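Local coordinates for protein lysyl oxidase (PDB 1W7C) that probably oxidises primary amines, including the side-chain amines of lysine, using a copper ion and a topaquinone cofactor made from one of its own tyrosines, at residues G345-F350 against A473-K478; T354-I359 against Y461-Y466. All blocks are in the same frame, centred on the assembly; numbering follows the deposited sequence.

Contact 1 (G345-F350 against A473-K478)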
ATOM      1  N   GLY A 345     -11.348   4.416 -22.877  1.00 15.32           N
ATOM      2  CA  GLY A 345     -10.812   4.376 -24.228  1.00 16.46           C
ATOM      3  C   GLY A 345     -11.392   3.189 -24.964  1.00 16.47           C
ATOM      4  O   GLY A 345     -11.466   2.107 -24.402  1.00 17.24           O
ATOM      5  N   SER A 346     -11.767   3.364 -26.234  1.00 16.49           N
ATOM      6  CA  SER A 346     -12.468   2.283 -26.926  1.00 16.19           C
ATOM      7  C   SER A 346     -12.455   2.472 -28.413  1.00 16.14           C
ATOM      8  O   SER A 346     -12.167   3.546 -28.895  1.00 16.49           O
ATOM      9  CB  SER A 346     -13.926   2.298 -26.473  1.00 16.91           C
ATOM     10  OG  SER A 346     -14.720   1.282 -27.057  1.00 17.56           O
ATOM     11  N   ASP A 347     -12.724   1.382 -29.114  1.00 16.46           N
ATOM     12  CA  ASP A 347     -12.991   1.431 -30.528  1.00 17.75           C
ATOM     13  C   ASP A 347     -14.402   1.875 -30.841  1.00 17.01           C
ATOM     14  O   ASP A 347     -14.675   2.210 -31.999  1.00 18.80           O
ATOM     15  CB  ASP A 347     -12.746   0.061 -31.196  1.00 19.72           C
ATOM     16  CG  ASP A 347     -13.589  -1.078 -30.587  1.00 20.66           C
ATOM     17  OD1 ASP A 347     -13.810  -1.089 -29.342  1.00 19.91           O
ATOM     18  OD2 ASP A 347     -14.006  -2.035 -31.277  1.00 19.38           O
ATOM     19  N   ASP A 348     -15.298   1.864 -29.851  1.00 18.42           N
ATOM     20  CA  ASP A 348     -16.729   2.072 -30.096  1.00 18.80           C
ATOM     21  C   ASP A 348     -17.196   3.430 -29.616  1.00 18.31           C
ATOM     22  O   ASP A 348     -16.548   4.052 -28.775  1.00 18.05           O
ATOM     23  CB  ASP A 348     -17.557   0.869 -29.582  1.00 18.88           C
ATOM     24  CG  ASP A 348     -17.924   0.931 -28.137  1.00 18.09           C
ATOM     25  OD1 ASP A 348     -17.902  -0.176 -27.518  1.00 18.11           O
ATOM     26  OD2 ASP A 348     -18.347   1.961 -27.578  1.00 18.61           O
ATOM     27  N   PRO A 349     -18.266   3.951 -30.217  1.00 17.82           N
ATOM     28  CA  PRO A 349     -18.671   5.330 -29.938  1.00 18.86           C
ATOM     29  C   PRO A 349     -19.458   5.518 -28.636  1.00 18.05           C
ATOM     30  O   PRO A 349     -19.879   6.648 -28.340  1.00 20.09           O
ATOM     31  CB  PRO A 349     -19.538   5.683 -31.131  1.00 22.57           C
ATOM     32  CG  PRO A 349     -20.138   4.379 -31.533  1.00 21.76           C
ATOM     33  CD  PRO A 349     -19.070   3.354 -31.299  1.00 20.96           C
ATOM     34  N   PHE A 350     -19.702   4.456 -27.882  1.00 17.82           N
ATOM     35  CA  PHE A 350     -20.251   4.628 -26.540  1.00 17.59           C
ATOM     36  C   PHE A 350     -19.131   4.768 -25.529  1.00 17.49           C
ATOM     37  O   PHE A 350     -19.025   5.802 -24.839  1.00 17.58           O
ATOM     38  CB  PHE A 350     -21.199   3.517 -26.154  1.00 18.84           C
ATOM     39  CG  PHE A 350     -21.968   3.816 -24.892  1.00 18.51           C
ATOM     40  CD1 PHE A 350     -23.162   4.543 -24.933  1.00 18.49           C
ATOM     41  CD2 PHE A 350     -21.504   3.406 -23.662  1.00 19.85           C
ATOM     42  CE1 PHE A 350     -23.868   4.820 -23.776  1.00 18.44           C
ATOM     43  CE2 PHE A 350     -22.210   3.715 -22.516  1.00 18.20           C
ATOM     44  CZ  PHE A 350     -23.392   4.411 -22.581  1.00 19.64           C
ATOM     45  N   ALA A 473      -9.262  -4.963 -30.021  1.00 18.69           N
ATOM     46  CA  ALA A 473      -8.083  -5.427 -29.298  1.00 19.02           C
ATOM     47  C   ALA A 473      -7.155  -4.340 -28.740  1.00 19.03           C
ATOM     48  O   ALA A 473      -6.550  -4.561 -27.706  1.00 18.14           O
ATOM     49  CB  ALA A 473      -7.291  -6.409 -30.150  1.00 21.35           C
ATOM     50  N   PRO A 474      -6.988  -3.189 -29.406  1.00 17.75           N
ATOM     51  CA  PRO A 474      -6.168  -2.130 -28.802  1.00 17.32           C
ATOM     52  C   PRO A 474      -6.753  -1.525 -27.530  1.00 16.62           C
ATOM     53  O   PRO A 474      -6.073  -0.698 -26.935  1.00 17.16           O
ATOM     54  CB  PRO A 474      -6.055  -1.078 -29.909  1.00 18.26           C
ATOM     55  CG  PRO A 474      -6.329  -1.841 -31.173  1.00 18.88           C
ATOM     56  CD  PRO A 474      -7.381  -2.846 -30.776  1.00 18.86           C
ATOM     57  N   TYR A 475      -7.994  -1.855 -27.195  1.00 16.46           N
ATOM     58  CA  TYR A 475      -8.698  -1.122 -26.168  1.00 16.08           C
ATOM     59  C   TYR A 475      -9.241  -1.984 -25.040  1.00 16.62           C
ATOM     60  O   TYR A 475      -9.957  -1.478 -24.182  1.00 16.57           O
ATOM     61  CB  TYR A 475      -9.867  -0.332 -26.772  1.00 16.47           C
ATOM     62  CG  TYR A 475      -9.462   0.621 -27.849  1.00 16.02           C
ATOM     63  CD1 TYR A 475      -8.968   1.882 -27.537  1.00 18.03           C
ATOM     64  CD2 TYR A 475      -9.571   0.293 -29.209  1.00 17.63           C
ATOM     65  CE1 TYR A 475      -8.577   2.755 -28.510  1.00 18.03           C
ATOM     66  CE2 TYR A 475      -9.204   1.180 -30.202  1.00 18.46           C
ATOM     67  CZ  TYR A 475      -8.689   2.422 -29.852  1.00 16.81           C
ATOM     68  OH  TYR A 475      -8.300   3.314 -30.831  1.00 19.98           O
ATOM     69  N   GLY A 476      -8.891  -3.260 -25.024  1.00 16.65           N
ATOM     70  CA  GLY A 476      -9.399  -4.139 -23.981  1.00 16.47           C
ATOM     71  C   GLY A 476      -9.115  -5.579 -24.315  1.00 17.12           C
ATOM     72  O   GLY A 476      -8.778  -5.896 -25.471  1.00 18.43           O
ATOM     73  N   LEU A 477      -9.232  -6.427 -23.296  1.00 17.31           N
ATOM     74  CA  LEU A 477      -9.085  -7.857 -23.431  1.00 17.14           C
ATOM     75  C   LEU A 477     -10.445  -8.502 -23.663  1.00 16.66           C
ATOM     76  O   LEU A 477     -11.443  -8.032 -23.165  1.00 17.37           O
ATOM     77  CB  LEU A 477      -8.442  -8.432 -22.155  1.00 18.68           C
ATOM     78  CG  LEU A 477      -7.064  -7.844 -21.793  1.00 23.63           C
ATOM     79  CD1 LEU A 477      -6.598  -8.358 -20.499  1.00 35.28           C
ATOM     80  CD2 LEU A 477      -6.062  -8.134 -22.897  1.00 29.05           C
ATOM     81  N   LYS A 478     -10.464  -9.569 -24.448  1.00 16.93           N
ATOM     82  CA  LYS A 478     -11.668 -10.374 -24.589  1.00 17.43           C
ATOM     83  C   LYS A 478     -11.840 -11.228 -23.358  1.00 17.37           C
ATOM     84  O   LYS A 478     -11.055 -12.143 -23.113  1.00 21.54           O
ATOM     85  CB  LYS A 478     -11.578 -11.258 -25.827  1.00 17.89           C
ATOM     86  CG  LYS A 478     -12.879 -11.979 -26.132  1.00 19.31           C
ATOM     87  CD  LYS A 478     -12.694 -12.942 -27.306  1.00 24.70           C
ATOM     88  CE  LYS A 478     -13.884 -13.854 -27.468  1.00 28.94           C
ATOM     89  NZ  LYS A 478     -13.727 -14.723 -28.671  1.00 32.21           N
TER
HETATM   90  O   HOH W   1     -12.695  -0.412 -25.003  1.00 19.82           O
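This is a buried loop-to-loop packing contact in the copper amine oxidase enzyme domain, made by the ring of Y475 lying against the backbone of S346 and D347, with G345 O beside Y475 CB. The loop 345-350 follows strand 329-344, and Y475 sits in the loop that leads into strand 478-480. One ring face takes the peptide between S346 and D347. S346 C stands over its centre, 3.5 Å above the plane, while D347 N lies 3.3 Å from Y475 CD2, nearer the rim. P474 CB covers the rim of the other face. D347 adds its CB, 3.8 Å from Y475 CD2. Its carboxylate is turned to T471 and S472. A water links the loops by donating to G345 O (2.9 Å) and to Y475 O (3.1 Å). The loop makes an ST turn here: D348 N donates to S346 OG at 2.9 Å in a nearly straight bond (169°). In the Asx turn that follows, F350 N donates to D348 OD2 from the anti side of the carboxylate. The contact also lies at the dimer interface: Y475 OH bonds to Q531 of the second subunit, and D347 O accepts from W521 of that subunit.

Contact 2 (T354-I359 against Y461-Y466); sequences TFYSDI and YIQAGY. With IMD (imidazole), chain P.
The amide of Q463 bonds to T354 and Y356 across the contact, beside the active site of the copper amine oxidase domain. Strand 355-357 pairs antiparallel with strand 329-344 and runs straight into the short helix that begins at D358. S357 is the N-cap residue of that helix. D358 is predicted to be the catalytic proton acceptor.

Two hydrogen bonds join the segments, one at each end of the amide. Y356 OH donates to Q463 OE1 at 2.7 Å. The hydroxyl is somewhat tilted from the carbonyl plane, and OE1 lies at the edge of the tyrosine ring, in its plane. Ring and amide planes are 73° apart. Q463 NE2 donates to T354 OG1 at 3.3 Å, a longer bond that lies close to the amide plane. N351 OD1 also accepts from NE2. T354 OG1 is bonded to the carbonyl F350 O, and so can accept from NE2. Partners on both ends should hold the amide in this orientation. The Q463 side chain reaches across because it is fully extended, with CG anti to the backbone N (chi1 -179°) and CD continuing the line.

Ring and van der Waals contacts centre on Y356. T354 CG2 packs over the rim of one face, 3.2 Å above the plane. An imidazole, probably from the crystallisation liquor, lies over the opposite face and nearly parallel to the ring, with its C4 above the ring centre and 3.7 Å from Y356 CG.

The imidazole is also held by hydrogen bonds, one to N437 OD1, next to the topaquinone position 438. Its N3 donates to D358 OD1 at 2.9 Å, with an N-H...O angle of 173°.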
ATOM      1  N   THR A 354     -17.304   8.068 -23.138  1.00 15.19           N
ATOM      2  CA  THR A 354     -17.630   8.032 -21.725  1.00 15.35           C
ATOM      3  C   THR A 354     -16.514   8.668 -20.919  1.00 15.38           C
ATOM      4  O   THR A 354     -15.385   8.169 -20.895  1.00 15.52           O
ATOM      5  CB  THR A 354     -17.838   6.570 -21.290  1.00 15.83           C
ATOM      6  OG1 THR A 354     -18.979   6.014 -21.966  1.00 16.80           O
ATOM      7  CG2 THR A 354     -18.160   6.502 -19.806  1.00 15.16           C
ATOM      8  N   PHE A 355     -16.850   9.759 -20.228  1.00 15.21           N
ATOM      9  CA  PHE A 355     -15.931  10.457 -19.326  1.00 14.85           C
ATOM     10  C   PHE A 355     -16.781  10.970 -18.187  1.00 13.76           C
ATOM     11  O   PHE A 355     -17.164  12.139 -18.139  1.00 15.10           O
ATOM     12  CB  PHE A 355     -15.266  11.603 -20.108  1.00 15.50           C
ATOM     13  CG  PHE A 355     -14.022  12.207 -19.463  1.00 14.31           C
ATOM     14  CD1 PHE A 355     -13.064  12.832 -20.257  1.00 15.47           C
ATOM     15  CD2 PHE A 355     -13.847  12.230 -18.079  1.00 15.67           C
ATOM     16  CE1 PHE A 355     -11.939  13.427 -19.708  1.00 17.14           C
ATOM     17  CE2 PHE A 355     -12.715  12.824 -17.542  1.00 15.67           C
ATOM     18  CZ  PHE A 355     -11.794  13.421 -18.333  1.00 14.56           C
ATOM     19  N   TYR A 356     -17.137  10.064 -17.286  1.00 14.59           N
ATOM     20  CA  TYR A 356     -18.011  10.409 -16.176  1.00 14.46           C
ATOM     21  C   TYR A 356     -17.369  11.385 -15.206  1.00 13.84           C
ATOM     22  O   TYR A 356     -16.193  11.224 -14.834  1.00 14.69           O
ATOM     23  CB  TYR A 356     -18.454   9.169 -15.362  1.00 15.79           C
ATOM     24  CG  TYR A 356     -19.263   8.158 -16.131  1.00 15.39           C
ATOM     25  CD1 TYR A 356     -18.854   6.836 -16.222  1.00 16.30           C
ATOM     26  CD2 TYR A 356     -20.411   8.535 -16.801  1.00 16.52           C
ATOM     27  CE1 TYR A 356     -19.559   5.915 -16.956  1.00 17.57           C
ATOM     28  CE2 TYR A 356     -21.156   7.605 -17.515  1.00 18.18           C
ATOM     29  CZ  TYR A 356     -20.716   6.310 -17.619  1.00 16.76           C
ATOM     30  OH  TYR A 356     -21.434   5.436 -18.409  1.00 17.76           O
ATOM     31  N   SER A 357     -18.195  12.319 -14.734  1.00 14.28           N
ATOM     32  CA  SER A 357     -17.969  13.080 -13.516  1.00 14.12           C
ATOM     33  C   SER A 357     -18.903  12.548 -12.454  1.00 14.01           C
ATOM     34  O   SER A 357     -20.111  12.751 -12.507  1.00 15.25           O
ATOM     35  CB  SER A 357     -18.317  14.536 -13.762  1.00 15.24           C
ATOM     36  OG  SER A 357     -18.529  15.242 -12.527  1.00 14.73           O
ATOM     37  N   ASP A 358     -18.379  11.842 -11.461  1.00 13.89           N
ATOM     38  CA  ASP A 358     -19.247  11.203 -10.499  1.00 14.21           C
ATOM     39  C   ASP A 358     -19.914  12.191  -9.551  1.00 13.68           C
ATOM     40  O   ASP A 358     -21.011  11.916  -9.063  1.00 15.50           O
ATOM     41  CB  ASP A 358     -18.510  10.089  -9.769  1.00 16.46           C
ATOM     42  CG  ASP A 358     -18.473   8.815 -10.556  1.00 26.61           C
ATOM     43  OD1 ASP A 358     -19.261   8.653 -11.515  1.00 31.57           O
ATOM     44  OD2 ASP A 358     -17.661   7.934 -10.305  1.00 35.58           O
ATOM     45  N   ILE A 359     -19.332  13.383  -9.377  1.00 13.78           N
ATOM     46  CA  ILE A 359     -20.046  14.368  -8.553  1.00 15.78           C
ATOM     47  C   ILE A 359     -21.252  14.979  -9.286  1.00 15.73           C
ATOM     48  O   ILE A 359     -22.146  15.474  -8.637  1.00 16.50           O
ATOM     49  CB  ILE A 359     -19.117  15.491  -7.983  1.00 14.45           C
ATOM     50  CG1 ILE A 359     -18.652  16.497  -9.044  1.00 15.72           C
ATOM     51  CG2 ILE A 359     -17.994  14.874  -7.167  1.00 15.41           C
ATOM     52  CD1 ILE A 359     -17.920  17.676  -8.433  1.00 16.54           C
ATOM     53  N   TYR A 461     -19.531  -3.784 -10.874  1.00 15.91           N
ATOM     54  CA  TYR A 461     -19.518  -4.206 -12.273  1.00 16.48           C
ATOM     55  C   TYR A 461     -18.752  -3.230 -13.098  1.00 17.29           C
ATOM     56  O   TYR A 461     -18.947  -2.024 -13.018  1.00 20.59           O
ATOM     57  CB  TYR A 461     -20.939  -4.284 -12.800  1.00 16.57           C
ATOM     58  CG  TYR A 461     -21.750  -5.487 -12.359  1.00 15.87           C
ATOM     59  CD1 TYR A 461     -22.765  -5.377 -11.431  1.00 18.34           C
ATOM     60  CD2 TYR A 461     -21.483  -6.738 -12.869  1.00 15.60           C
ATOM     61  CE1 TYR A 461     -23.492  -6.494 -11.022  1.00 17.71           C
ATOM     62  CE2 TYR A 461     -22.190  -7.852 -12.482  1.00 17.05           C
ATOM     63  CZ  TYR A 461     -23.201  -7.721 -11.570  1.00 17.60           C
ATOM     64  OH  TYR A 461     -23.929  -8.822 -11.183  1.00 18.21           O
ATOM     65  N   ILE A 462     -17.937  -3.770 -13.965  1.00 15.76           N
ATOM     66  CA  ILE A 462     -17.261  -2.928 -14.946  1.00 15.17           C
ATOM     67  C   ILE A 462     -18.210  -2.456 -16.062  1.00 15.98           C
ATOM     68  O   ILE A 462     -19.179  -3.124 -16.359  1.00 18.72           O
ATOM     69  CB  ILE A 462     -16.053  -3.661 -15.595  1.00 16.70           C
ATOM     70  CG1 ILE A 462     -16.509  -4.891 -16.383  1.00 18.51           C
ATOM     71  CG2 ILE A 462     -15.034  -3.994 -14.570  1.00 16.43           C
ATOM     72  CD1 ILE A 462     -15.419  -5.564 -17.209  1.00 19.52           C
ATOM     73  N   GLN A 463     -17.889  -1.331 -16.696  1.00 15.35           N
ATOM     74  CA  GLN A 463     -18.518  -0.943 -17.935  1.00 15.69           C
ATOM     75  C   GLN A 463     -17.699  -1.562 -19.052  1.00 17.19           C
ATOM     76  O   GLN A 463     -16.723  -1.011 -19.504  1.00 18.25           O
ATOM     77  CB  GLN A 463     -18.635   0.564 -18.056  1.00 16.95           C
ATOM     78  CG  GLN A 463     -19.319   0.989 -19.335  1.00 17.04           C
ATOM     79  CD  GLN A 463     -19.567   2.475 -19.448  1.00 17.00           C
ATOM     80  OE1 GLN A 463     -20.008   3.091 -18.511  1.00 19.34           O
ATOM     81  NE2 GLN A 463     -19.296   3.035 -20.609  1.00 18.11           N
ATOM     82  N   ALA A 464     -18.091  -2.763 -19.424  1.00 17.05           N
ATOM     83  CA  ALA A 464     -17.453  -3.482 -20.499  1.00 15.35           C
ATOM     84  C   ALA A 464     -17.946  -2.957 -21.843  1.00 16.15           C
ATOM     85  O   ALA A 464     -18.733  -1.986 -21.928  1.00 18.24           O
ATOM     86  CB  ALA A 464     -17.783  -4.924 -20.360  1.00 17.67           C
ATOM     87  N   GLY A 465     -17.390  -3.499 -22.922  1.00 16.46           N
ATOM     88  CA  GLY A 465     -17.846  -3.172 -24.246  1.00 17.64           C
ATOM     89  C   GLY A 465     -18.050  -4.388 -25.114  1.00 17.69           C
ATOM     90  O   GLY A 465     -17.555  -5.459 -24.818  1.00 18.06           O
ATOM     91  N   TYR A 466     -18.761  -4.225 -26.225  1.00 16.81           N
ATOM     92  CA  TYR A 466     -18.898  -5.329 -27.168  1.00 16.37           C
ATOM     93  C   TYR A 466     -17.524  -5.612 -27.823  1.00 17.91           C
ATOM     94  O   TYR A 466     -16.801  -4.691 -28.182  1.00 18.41           O
ATOM     95  CB  TYR A 466     -19.990  -5.024 -28.218  1.00 19.21           C
ATOM     96  CG  TYR A 466     -20.203  -6.196 -29.145  1.00 17.38           C
ATOM     97  CD1 TYR A 466     -21.132  -7.167 -28.860  1.00 19.57           C
ATOM     98  CD2 TYR A 466     -19.425  -6.352 -30.276  1.00 19.24           C
ATOM     99  CE1 TYR A 466     -21.278  -8.288 -29.678  1.00 20.16           C
ATOM    100  CE2 TYR A 466     -19.555  -7.464 -31.095  1.00 20.84           C
ATOM    101  CZ  TYR A 466     -20.483  -8.429 -30.781  1.00 20.42           C
ATOM    102  OH  TYR A 466     -20.600  -9.540 -31.578  1.00 22.50           O
TER
HETATM  103  N1  IMD P 814     -21.497   4.680 -13.593  0.70 39.11           N
HETATM  104  C2  IMD P 814     -20.620   5.333 -12.782  0.70 50.37           C
HETATM  105  N3  IMD P 814     -20.851   6.667 -12.961  0.70 33.17           N
HETATM  106  C4  IMD P 814     -21.851   6.834 -13.846  0.70 30.85           C
HETATM  107  C5  IMD P 814     -22.254   5.580 -14.257  0.70 31.93           C

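In the fold
The two contacts lie about 13 Å apart, centre to centre. Their segments follow one another closely: 345-350 comes just before 354-359, and 461-466 just before 473-478. They touch where the F350 ring packs on the amide of Q463, with F350 CE2 3.5 Å from Q463 NE2. Both lie near the copper site, contact 2 closer. In contact 1, G345 is about 6 Å from the side chain of the copper ligand H488 and about 12 Å from the copper ion. In contact 2, the Q463 side chain is about 8 Å from the copper. Contact 2 includes the imidazole and D358. Contact 1 meets the second subunit much more widely; in contact 2 Y461 alone does.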